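Local coordinates for GTPase-activating protein BEM3 (PDB 6FSF), which stimulates GTP hydrolysis by CDC42 and, less efficiently, RHO1, and binds phosphatidylinositol 3-phosphate, the chain here being its tandem PX and PH domains, at residues S56-D64 with P77-F85; G202-T210 with K222-R233. One frame throughout, in Å; residues are numbered along the deposited sequence.

Contact 1 (S56-D64 with P77-F85); sequences SIHKVRELD and PTLPDRQLF
Ile-57 lays its longer branch over the Phe-85 ring: CG1 sits 4.0 Å from the ring centroid, close to the normal, a CH-pi contact. Its CD1 comes within 3.7 Å of Phe-85 CZ. The branch reaches the face because CG1 stands anti to the backbone N (chi1 178°). The flat side of a phenylalanine suits a branched aliphatic partner here. One turn further along the helix, Arg-61 runs out extended from CG to NE, and its guanidinium is flanked on both faces, toward the rim, by Arg-82 CG and Ile-57 CD1. The guanidinium of Arg-82 stacks on it as well, centres 4.6 Å apart and planes inclined by 29°. The edge of Arg-61 is turned to backbone oxygens, with NH2 3.5 Å from Pro-80 O. These carbonyls may ease the repulsion between the two positive charges, while an arginine's long aliphatic stem also serves as apolar cover. Leu-79 points its branches at the helix between Val-60, Arg-61 and Asp-64. Its CD2 touches Val-60 CG1 at 3.6 Å, and its CD1 rests 3.8 Å from Asp-64 CB, so the aspartate offers carbon to this leucine while its OD1 is held by Tyr-103 and Lys-68. Ser-56 caps the helix, its OG accepting from Lys-59 N at 3.2 Å. Val-60 and Pro-77 also lean on helix 90-107. Segment 77-85 begins with Pro-Thr-Leu-Pro, the PxxP sequence characteristic of the loop that follows the first helix of a PX domain, here laid against that helix.

Contact 2 (G202-T210 with K222-R233); sequences GTRNGFLIT and KYYICTETSKER
Arg-233 NH1 is shared by two backbone carbonyls, Gly-206 O across the contact and Ile-193 O in the next strand. The first bond is 2.9 Å from NH1 to Gly-206 O, in the guanidinium plane; a bend at chi3 (69°) turns one face of the group over Asn-205 CA. With an alanine at Arg-233 this donor is gone, and Gly-206 O and Ile-193 O would probably lose the clamp between them, while the backbone at Asn-205 would lose its flat cover. Thr-227 N bonds to Asn-205 O (3.2 Å) from above the carbonyl plane, and the compact Asn-205 amide fits against the Thr-229 and Ser-230 backbone. Strands 206-210 and 222-226 pair antiparallel, Phe-207 with Ile-225 and Ile-209 with Tyr-223 being hydrogen-bonded pairs. Phe-207 chi1 (45°) folds the ring over Ile-225 O, bringing CE2 3.6 Å from Ile-225 CB. Ile-209 CD1 extends this apolar face, meeting Ile-225 CD1 at 3.7 Å. On the other face Leu-208 CD1 stands 3.9 Å from the Tyr-224 ring centroid, a CH-pi contact. Gly-206 faces Cys-226 in a non-hydrogen-bonded pair, and a CB there would collide with Cys-226 SG. This last PH-domain hairpin lies between strands 188-193 and 142-148 and runs into helix 230-240. Away from its connecting loop it meets the PX domain: Asn-205 ND2 bonds to Asp-94 of helix 90-107, and Glu-228 to Ser-25 and Thr-26 of strand 19-29.

Contact 1 belongs to the PX domain and contact 2 to the PH domain that follows it; their centres are 25 Å apart, and their nearest atoms about 9 Å, so they do not touch. Helix 90-107 links them. Towards its start it meets contact 2 through Pro-90 and Asp-94, while Arg-96 and, farther along, Tyr-103 and Tyr-104 meet contact 1. This PX helix thus touches both contacts and forms part of the interface with the PH domain. Contact 1 holds the loop that in PX domains generally lies beside the phosphoinositide pocket and the membrane, so it probably lies nearer the lipid site of that domain than contact 2 does.

Contact 1 (S56-D64 with P77-F85)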
loop_
_atom_site.group_PDB
_atom_site.type_symbol
_atom_site.label_atom_id
_atom_site.label_comp_id
_atom_site.label_asym_id
_atom_site.label_seq_id
_atom_site.Cartn_x
_atom_site.Cartn_y
_atom_site.Cartn_z
ATOM N N SER A 56 4.329 -5.568 -8.666
ATOM C CA SER A 56 4.499 -6.661 -7.725
ATOM C C SER A 56 5.837 -6.517 -7.007
ATOM O O SER A 56 6.743 -5.812 -7.460
ATOM C CB SER A 56 4.427 -8.011 -8.440
ATOM O OG SER A 56 5.600 -8.249 -9.201
ATOM N N ILE A 57 5.954 -7.195 -5.862
ATOM C CA ILE A 57 7.207 -7.154 -5.112
ATOM C C ILE A 57 8.338 -7.749 -5.938
ATOM O O ILE A 57 9.496 -7.322 -5.825
ATOM C CB ILE A 57 7.038 -7.873 -3.757
ATOM C CG1 ILE A 57 8.357 -7.887 -2.979
ATOM C CG2 ILE A 57 6.509 -9.285 -3.958
ATOM C CD1 ILE A 57 8.891 -6.508 -2.654
ATOM N N HIS A 58 8.022 -8.718 -6.798
ATOM C CA HIS A 58 9.033 -9.312 -7.665
ATOM C C HIS A 58 9.599 -8.287 -8.645
ATOM O O HIS A 58 10.814 -8.237 -8.868
ATOM C CB HIS A 58 8.436 -10.500 -8.417
ATOM C CG HIS A 58 9.369 -11.112 -9.413
ATOM N ND1 HIS A 58 10.490 -11.823 -9.044
ATOM C CD2 HIS A 58 9.351 -11.114 -10.767
ATOM C CE1 HIS A 58 11.120 -12.240 -10.128
ATOM N NE2 HIS A 58 10.450 -11.823 -11.186
ATOM N N LYS A 59 8.731 -7.464 -9.242
ATOM C CA LYS A 59 9.208 -6.429 -10.157
ATOM C C LYS A 59 10.065 -5.404 -9.427
ATOM O O LYS A 59 11.036 -4.879 -9.988
ATOM C CB LYS A 59 8.032 -5.732 -10.837
ATOM C CG LYS A 59 7.155 -6.629 -11.691
ATOM C CD LYS A 59 6.261 -5.793 -12.606
ATOM C CE LYS A 59 4.993 -6.536 -13.010
ATOM N NZ LYS A 59 3.831 -6.158 -12.156
ATOM N N VAL A 60 9.712 -5.097 -8.176
ATOM C CA VAL A 60 10.488 -4.147 -7.384
ATOM C C VAL A 60 11.900 -4.674 -7.160
ATOM O O VAL A 60 12.888 -3.951 -7.335
ATOM C CB VAL A 60 9.775 -3.857 -6.051
ATOM C CG1 VAL A 60 10.691 -3.094 -5.105
ATOM C CG2 VAL A 60 8.489 -3.081 -6.296
ATOM N N ARG A 61 12.013 -5.947 -6.771
ATOM C CA ARG A 61 13.331 -6.535 -6.559
ATOM C C ARG A 61 14.112 -6.634 -7.861
ATOM O O ARG A 61 15.343 -6.516 -7.857
ATOM C CB ARG A 61 13.196 -7.917 -5.919
ATOM C CG ARG A 61 12.387 -7.939 -4.635
ATOM C CD ARG A 61 12.423 -9.313 -3.986
ATOM N NE ARG A 61 11.564 -9.382 -2.808
ATOM C CZ ARG A 61 11.897 -8.909 -1.612
ATOM N NH1 ARG A 61 13.073 -8.326 -1.433
ATOM N NH2 ARG A 61 11.051 -9.014 -0.596
ATOM N N GLU A 62 13.417 -6.846 -8.981
ATOM C CA GLU A 62 14.089 -6.951 -10.272
ATOM C C GLU A 62 14.818 -5.659 -10.620
ATOM O O GLU A 62 15.992 -5.681 -11.006
ATOM C CB GLU A 62 13.079 -7.313 -11.359
ATOM C CG GLU A 62 13.584 -7.082 -12.772
ATOM C CD GLU A 62 12.680 -7.696 -13.814
ATOM O OE1 GLU A 62 12.589 -8.942 -13.853
ATOM O OE2 GLU A 62 12.053 -6.940 -14.587
ATOM N N LEU A 63 14.134 -4.519 -10.496
ATOM C CA LEU A 63 14.794 -3.240 -10.740
ATOM C C LEU A 63 15.914 -3.002 -9.735
ATOM O O LEU A 63 16.970 -2.461 -10.086
ATOM C CB LEU A 63 13.777 -2.102 -10.688
ATOM C CG LEU A 63 14.378 -0.696 -10.776
ATOM C CD1 LEU A 63 14.971 -0.446 -12.155
ATOM C CD2 LEU A 63 13.342 0.355 -10.423
ATOM N N ASP A 64 15.697 -3.402 -8.479
ATOM C CA ASP A 64 16.744 -3.292 -7.469
ATOM C C ASP A 64 17.969 -4.111 -7.854
ATOM O O ASP A 64 19.103 -3.634 -7.734
ATOM C CB ASP A 64 16.205 -3.738 -6.110
ATOM C CG ASP A 64 17.228 -3.590 -5.000
ATOM O OD1 ASP A 64 17.519 -2.440 -4.614
ATOM O OD2 ASP A 64 17.731 -4.620 -4.510
ATOM N N PRO A 77 19.545 2.415 -1.116
ATOM C CA PRO A 77 18.758 1.970 0.041
ATOM C C PRO A 77 18.433 0.485 -0.043
ATOM O O PRO A 77 18.670 -0.188 -1.045
ATOM C CB PRO A 77 17.492 2.826 -0.036
ATOM C CG PRO A 77 17.368 3.178 -1.483
ATOM C CD PRO A 77 18.778 3.319 -1.991
ATOM N N THR A 78 17.862 -0.024 1.043
ATOM C CA THR A 78 17.621 -1.451 1.216
ATOM C C THR A 78 16.127 -1.745 1.165
ATOM O O THR A 78 15.329 -1.060 1.816
ATOM C CB THR A 78 18.214 -1.940 2.538
ATOM O OG1 THR A 78 19.616 -1.649 2.561
ATOM C CG2 THR A 78 18.009 -3.438 2.696
ATOM N N LEU A 79 15.758 -2.766 0.390
ATOM C CA LEU A 79 14.368 -3.164 0.268
ATOM C C LEU A 79 13.883 -3.827 1.554
ATOM O O LEU A 79 14.683 -4.294 2.366
ATOM C CB LEU A 79 14.194 -4.124 -0.907
ATOM C CG LEU A 79 14.077 -3.513 -2.303
ATOM C CD1 LEU A 79 13.826 -4.601 -3.332
ATOM C CD2 LEU A 79 12.962 -2.482 -2.332
ATOM N N PRO A 80 12.568 -3.867 1.769
ATOM C CA PRO A 80 12.041 -4.619 2.911
ATOM C C PRO A 80 12.342 -6.104 2.771
ATOM O O PRO A 80 12.417 -6.645 1.666
ATOM C CB PRO A 80 10.535 -4.340 2.860
ATOM C CG PRO A 80 10.270 -3.865 1.475
ATOM C CD PRO A 80 11.505 -3.137 1.057
ATOM N N ASP A 81 12.512 -6.759 3.917
ATOM C CA ASP A 81 12.903 -8.162 3.934
ATOM C C ASP A 81 11.813 -9.039 3.325
ATOM O O ASP A 81 10.630 -8.689 3.319
ATOM C CB ASP A 81 13.202 -8.604 5.368
ATOM C CG ASP A 81 13.816 -9.987 5.437
ATOM O OD1 ASP A 81 14.296 -10.479 4.395
ATOM O OD2 ASP A 81 13.828 -10.581 6.537
ATOM N N ARG A 82 12.230 -10.196 2.804
ATOM C CA ARG A 82 11.290 -11.135 2.204
ATOM C C ARG A 82 10.318 -11.710 3.225
ATOM O O ARG A 82 9.235 -12.164 2.844
ATOM C CB ARG A 82 12.049 -12.270 1.512
ATOM C CG ARG A 82 13.141 -11.800 0.561
ATOM C CD ARG A 82 13.804 -12.971 -0.143
ATOM N NE ARG A 82 12.913 -13.595 -1.115
ATOM C CZ ARG A 82 12.914 -13.310 -2.412
ATOM N NH1 ARG A 82 13.765 -12.414 -2.892
ATOM N NH2 ARG A 82 12.070 -13.923 -3.231
ATOM N N GLN A 83 10.679 -11.702 4.512
ATOM C CA GLN A 83 9.783 -12.215 5.545
ATOM C C GLN A 83 8.574 -11.311 5.748
ATOM O O GLN A 83 7.524 -11.777 6.202
ATOM C CB GLN A 83 10.538 -12.385 6.863
ATOM C CG GLN A 83 11.270 -13.715 7.011
ATOM C CD GLN A 83 12.454 -13.850 6.071
ATOM O OE1 GLN A 83 12.921 -12.869 5.492
ATOM N NE2 GLN A 83 12.946 -15.072 5.917
ATOM N N LEU A 84 8.700 -10.022 5.429
ATOM C CA LEU A 84 7.569 -9.107 5.515
ATOM C C LEU A 84 6.484 -9.420 4.493
ATOM O O LEU A 84 5.383 -8.870 4.600
ATOM C CB LEU A 84 8.048 -7.665 5.336
ATOM C CG LEU A 84 8.948 -7.101 6.439
ATOM C CD1 LEU A 84 9.460 -5.717 6.072
ATOM C CD2 LEU A 84 8.205 -7.060 7.762
ATOM N N PHE A 85 6.764 -10.286 3.517
ATOM C CA PHE A 85 5.815 -10.642 2.470
ATOM C C PHE A 85 5.429 -12.117 2.508
ATOM O O PHE A 85 4.924 -12.643 1.510
ATOM C CB PHE A 85 6.389 -10.296 1.094
ATOM C CG PHE A 85 6.506 -8.823 0.831
ATOM C CD1 PHE A 85 5.493 -8.137 0.180
ATOM C CD2 PHE A 85 7.633 -8.121 1.225
ATOM C CE1 PHE A 85 5.599 -6.781 -0.070
ATOM C CE2 PHE A 85 7.747 -6.766 0.981
ATOM C CZ PHE A 85 6.728 -6.093 0.332
#

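Contact 2 (G202-T210 with K222-R233)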
loop_
_atom_site.group_PDB
_atom_site.type_symbol
_atom_site.label_atom_id
_atom_site.label_comp_id
_atom_site.label_asym_id
_atom_site.label_seq_id
_atom_site.Cartn_x
_atom_site.Cartn_y
_atom_site.Cartn_z
ATOM N N GLY A 202 -0.702 -10.022 15.646
ATOM C CA GLY A 202 -0.043 -8.941 14.940
ATOM C C GLY A 202 -0.957 -7.779 14.629
ATOM O O GLY A 202 -0.736 -7.071 13.638
ATOM N N THR A 203 -1.984 -7.567 15.453
ATOM C CA THR A 203 -2.941 -6.499 15.213
ATOM C C THR A 203 -2.254 -5.141 15.267
ATOM O O THR A 203 -1.404 -4.887 16.127
ATOM C CB THR A 203 -4.065 -6.571 16.247
ATOM O OG1 THR A 203 -4.720 -7.841 16.156
ATOM C CG2 THR A 203 -5.093 -5.472 15.998
ATOM N N ARG A 204 -2.621 -4.271 14.327
ATOM C CA ARG A 204 -2.072 -2.928 14.271
ATOM C C ARG A 204 -3.012 -2.060 13.452
ATOM O O ARG A 204 -3.559 -2.514 12.444
ATOM C CB ARG A 204 -0.664 -2.922 13.671
ATOM C CG ARG A 204 0.040 -1.589 13.765
ATOM C CD ARG A 204 1.532 -1.751 13.566
ATOM N NE ARG A 204 2.247 -0.508 13.834
ATOM C CZ ARG A 204 2.454 -0.018 15.052
ATOM N NH1 ARG A 204 1.992 -0.663 16.115
ATOM N NH2 ARG A 204 3.118 1.119 15.206
ATOM N N ASN A 205 -3.191 -0.812 13.894
ATOM C CA ASN A 205 -4.151 0.108 13.281
ATOM C C ASN A 205 -5.536 -0.528 13.218
ATOM O O ASN A 205 -6.276 -0.363 12.247
ATOM C CB ASN A 205 -3.691 0.536 11.885
ATOM C CG ASN A 205 -2.277 1.075 11.875
ATOM O OD1 ASN A 205 -1.854 1.767 12.803
ATOM N ND2 ASN A 205 -1.535 0.759 10.823
ATOM N N GLY A 206 -5.886 -1.271 14.264
ATOM C CA GLY A 206 -7.075 -2.096 14.219
ATOM C C GLY A 206 -8.221 -1.642 15.097
ATOM O O GLY A 206 -8.038 -0.857 16.034
ATOM N N PHE A 207 -9.416 -2.141 14.789
ATOM C CA PHE A 207 -10.609 -1.868 15.573
ATOM C C PHE A 207 -11.552 -3.056 15.449
ATOM O O PHE A 207 -11.423 -3.884 14.544
ATOM C CB PHE A 207 -11.296 -0.571 15.129
ATOM C CG PHE A 207 -11.426 -0.430 13.639
ATOM C CD1 PHE A 207 -10.497 0.301 12.915
ATOM C CD2 PHE A 207 -12.477 -1.025 12.962
ATOM C CE1 PHE A 207 -10.614 0.433 11.544
ATOM C CE2 PHE A 207 -12.600 -0.896 11.591
ATOM C CZ PHE A 207 -11.667 -0.166 10.882
ATOM N N LEU A 208 -12.505 -3.132 16.374
ATOM C CA LEU A 208 -13.445 -4.243 16.451
ATOM C C LEU A 208 -14.859 -3.742 16.205
ATOM O O LEU A 208 -15.292 -2.763 16.822
ATOM C CB LEU A 208 -13.365 -4.936 17.814
ATOM C CG LEU A 208 -14.476 -5.940 18.131
ATOM C CD1 LEU A 208 -14.494 -7.055 17.096
ATOM C CD2 LEU A 208 -14.318 -6.505 19.534
ATOM N N ILE A 209 -15.577 -4.420 15.315
ATOM C CA ILE A 209 -16.984 -4.145 15.044
ATOM C C ILE A 209 -17.795 -5.334 15.544
ATOM O O ILE A 209 -17.632 -6.457 15.052
ATOM C CB ILE A 209 -17.238 -3.887 13.552
ATOM C CG1 ILE A 209 -16.383 -2.719 13.059
ATOM C CG2 ILE A 209 -18.709 -3.607 13.304
ATOM C CD1 ILE A 209 -16.657 -2.321 11.625
ATOM N N THR A 210 -18.663 -5.088 16.524
ATOM C CA THR A 210 -19.476 -6.129 17.153
ATOM C C THR A 210 -20.934 -5.900 16.769
ATOM O O THR A 210 -21.619 -5.066 17.368
ATOM C CB THR A 210 -19.297 -6.124 18.669
ATOM O OG1 THR A 210 -17.904 -6.237 18.990
ATOM C CG2 THR A 210 -20.043 -7.292 19.292
ATOM N N LYS A 222 -18.401 -10.552 15.804
ATOM C CA LYS A 222 -17.256 -9.658 15.942
ATOM C C LYS A 222 -16.354 -9.763 14.720
ATOM O O LYS A 222 -15.950 -10.867 14.339
ATOM C CB LYS A 222 -16.438 -9.997 17.189
ATOM C CG LYS A 222 -17.250 -10.347 18.417
ATOM C CD LYS A 222 -16.397 -11.149 19.384
ATOM C CE LYS A 222 -16.597 -10.687 20.816
ATOM N NZ LYS A 222 -15.627 -11.346 21.739
ATOM N N TYR A 223 -16.032 -8.616 14.118
ATOM C CA TYR A 223 -15.105 -8.542 12.994
ATOM C C TYR A 223 -13.926 -7.658 13.379
ATOM O O TYR A 223 -14.117 -6.513 13.795
ATOM C CB TYR A 223 -15.773 -7.981 11.727
ATOM C CG TYR A 223 -16.935 -8.797 11.173
ATOM C CD1 TYR A 223 -17.315 -9.990 11.751
ATOM C CD2 TYR A 223 -17.642 -8.369 10.062
ATOM C CE1 TYR A 223 -18.370 -10.726 11.261
ATOM C CE2 TYR A 223 -18.691 -9.114 9.554
ATOM C CZ TYR A 223 -19.054 -10.290 10.161
ATOM O OH TYR A 223 -20.101 -11.035 9.676
ATOM N N TYR A 224 -12.714 -8.182 13.229
ATOM C CA TYR A 224 -11.492 -7.434 13.500
ATOM C C TYR A 224 -10.949 -6.893 12.183
ATOM O O TYR A 224 -10.693 -7.661 11.249
ATOM C CB TYR A 224 -10.459 -8.315 14.201
ATOM C CG TYR A 224 -10.938 -8.841 15.536
ATOM C CD1 TYR A 224 -10.656 -8.162 16.714
ATOM C CD2 TYR A 224 -11.687 -10.009 15.615
ATOM C CE1 TYR A 224 -11.099 -8.638 17.936
ATOM C CE2 TYR A 224 -12.134 -10.490 16.831
ATOM C CZ TYR A 224 -11.836 -9.801 17.988
ATOM O OH TYR A 224 -12.278 -10.276 19.202
ATOM N N ILE A 225 -10.785 -5.573 12.105
ATOM C CA ILE A 225 -10.422 -4.893 10.870
ATOM C C ILE A 225 -9.238 -3.976 11.142
ATOM O O ILE A 225 -9.252 -3.208 12.110
ATOM C CB ILE A 225 -11.607 -4.091 10.298
ATOM C CG1 ILE A 225 -12.782 -5.024 9.997
ATOM C CG2 ILE A 225 -11.187 -3.331 9.050
ATOM C CD1 ILE A 225 -14.106 -4.312 9.851
ATOM N N CYS A 226 -8.221 -4.054 10.288
ATOM C CA CYS A 226 -7.042 -3.210 10.386
ATOM C C CYS A 226 -6.830 -2.469 9.073
ATOM O O CYS A 226 -7.143 -2.980 7.995
ATOM C CB CYS A 226 -5.792 -4.032 10.723
ATOM S SG CYS A 226 -5.858 -4.894 12.306
ATOM N N THR A 227 -6.303 -1.253 9.176
ATOM C CA THR A 227 -5.914 -0.470 8.014
ATOM C C THR A 227 -4.406 -0.557 7.810
ATOM O O THR A 227 -3.661 -1.031 8.668
ATOM C CB THR A 227 -6.349 0.991 8.168
ATOM O OG1 THR A 227 -5.964 1.480 9.459
ATOM C CG2 THR A 227 -7.856 1.125 8.004
ATOM N N GLU A 228 -3.956 -0.087 6.647
ATOM C CA GLU A 228 -2.534 -0.143 6.334
ATOM C C GLU A 228 -1.736 0.917 7.082
ATOM O O GLU A 228 -0.543 0.720 7.339
ATOM C CB GLU A 228 -2.321 -0.001 4.826
ATOM C CG GLU A 228 -2.873 -1.165 4.023
ATOM C CD GLU A 228 -2.510 -1.078 2.557
ATOM O OE1 GLU A 228 -3.372 -0.673 1.750
ATOM O OE2 GLU A 228 -1.355 -1.408 2.216
ATOM N N THR A 229 -2.365 2.034 7.436
ATOM C CA THR A 229 -1.710 3.102 8.174
ATOM C C THR A 229 -2.576 3.506 9.359
ATOM O O THR A 229 -3.775 3.217 9.409
ATOM C CB THR A 229 -1.443 4.331 7.291
ATOM O OG1 THR A 229 -2.690 4.903 6.876
ATOM C CG2 THR A 229 -0.633 3.945 6.061
ATOM N N SER A 230 -1.947 4.182 10.324
ATOM C CA SER A 230 -2.697 4.699 11.461
ATOM C C SER A 230 -3.588 5.865 11.055
ATOM O O SER A 230 -4.643 6.080 11.663
ATOM C CB SER A 230 -1.742 5.115 12.580
ATOM O OG SER A 230 -0.919 6.193 12.173
ATOM N N LYS A 231 -3.185 6.626 10.033
ATOM C CA LYS A 231 -4.042 7.693 9.531
ATOM C C LYS A 231 -5.315 7.125 8.919
ATOM O O LYS A 231 -6.403 7.683 9.096
ATOM C CB LYS A 231 -3.294 8.542 8.502
ATOM C CG LYS A 231 -4.151 9.643 7.890
ATOM C CD LYS A 231 -3.461 10.330 6.726
ATOM C CE LYS A 231 -4.330 11.450 6.175
ATOM N NZ LYS A 231 -3.667 12.186 5.064
ATOM N N GLU A 232 -5.195 6.010 8.194
ATOM C CA GLU A 232 -6.372 5.388 7.600
ATOM C C GLU A 232 -7.348 4.904 8.664
ATOM O O GLU A 232 -8.562 4.905 8.433
ATOM C CB GLU A 232 -5.952 4.235 6.689
ATOM C CG GLU A 232 -5.877 4.610 5.219
ATOM C CD GLU A 232 -7.248 4.814 4.605
ATOM O OE1 GLU A 232 -7.991 3.819 4.466
ATOM O OE2 GLU A 232 -7.587 5.970 4.274
ATOM N N ARG A 233 -6.845 4.492 9.831
ATOM C CA ARG A 233 -7.748 4.152 10.926
ATOM C C ARG A 233 -8.493 5.384 11.419
ATOM O O ARG A 233 -9.693 5.316 11.702
ATOM C CB ARG A 233 -6.985 3.490 12.075
ATOM C CG ARG A 233 -7.870 3.192 13.283
ATOM C CD ARG A 233 -7.225 2.229 14.267
ATOM N NE ARG A 233 -6.078 2.816 14.954
ATOM C CZ ARG A 233 -5.462 2.252 15.987
ATOM N NH1 ARG A 233 -5.884 1.086 16.459
ATOM N NH2 ARG A 233 -4.425 2.854 16.553
#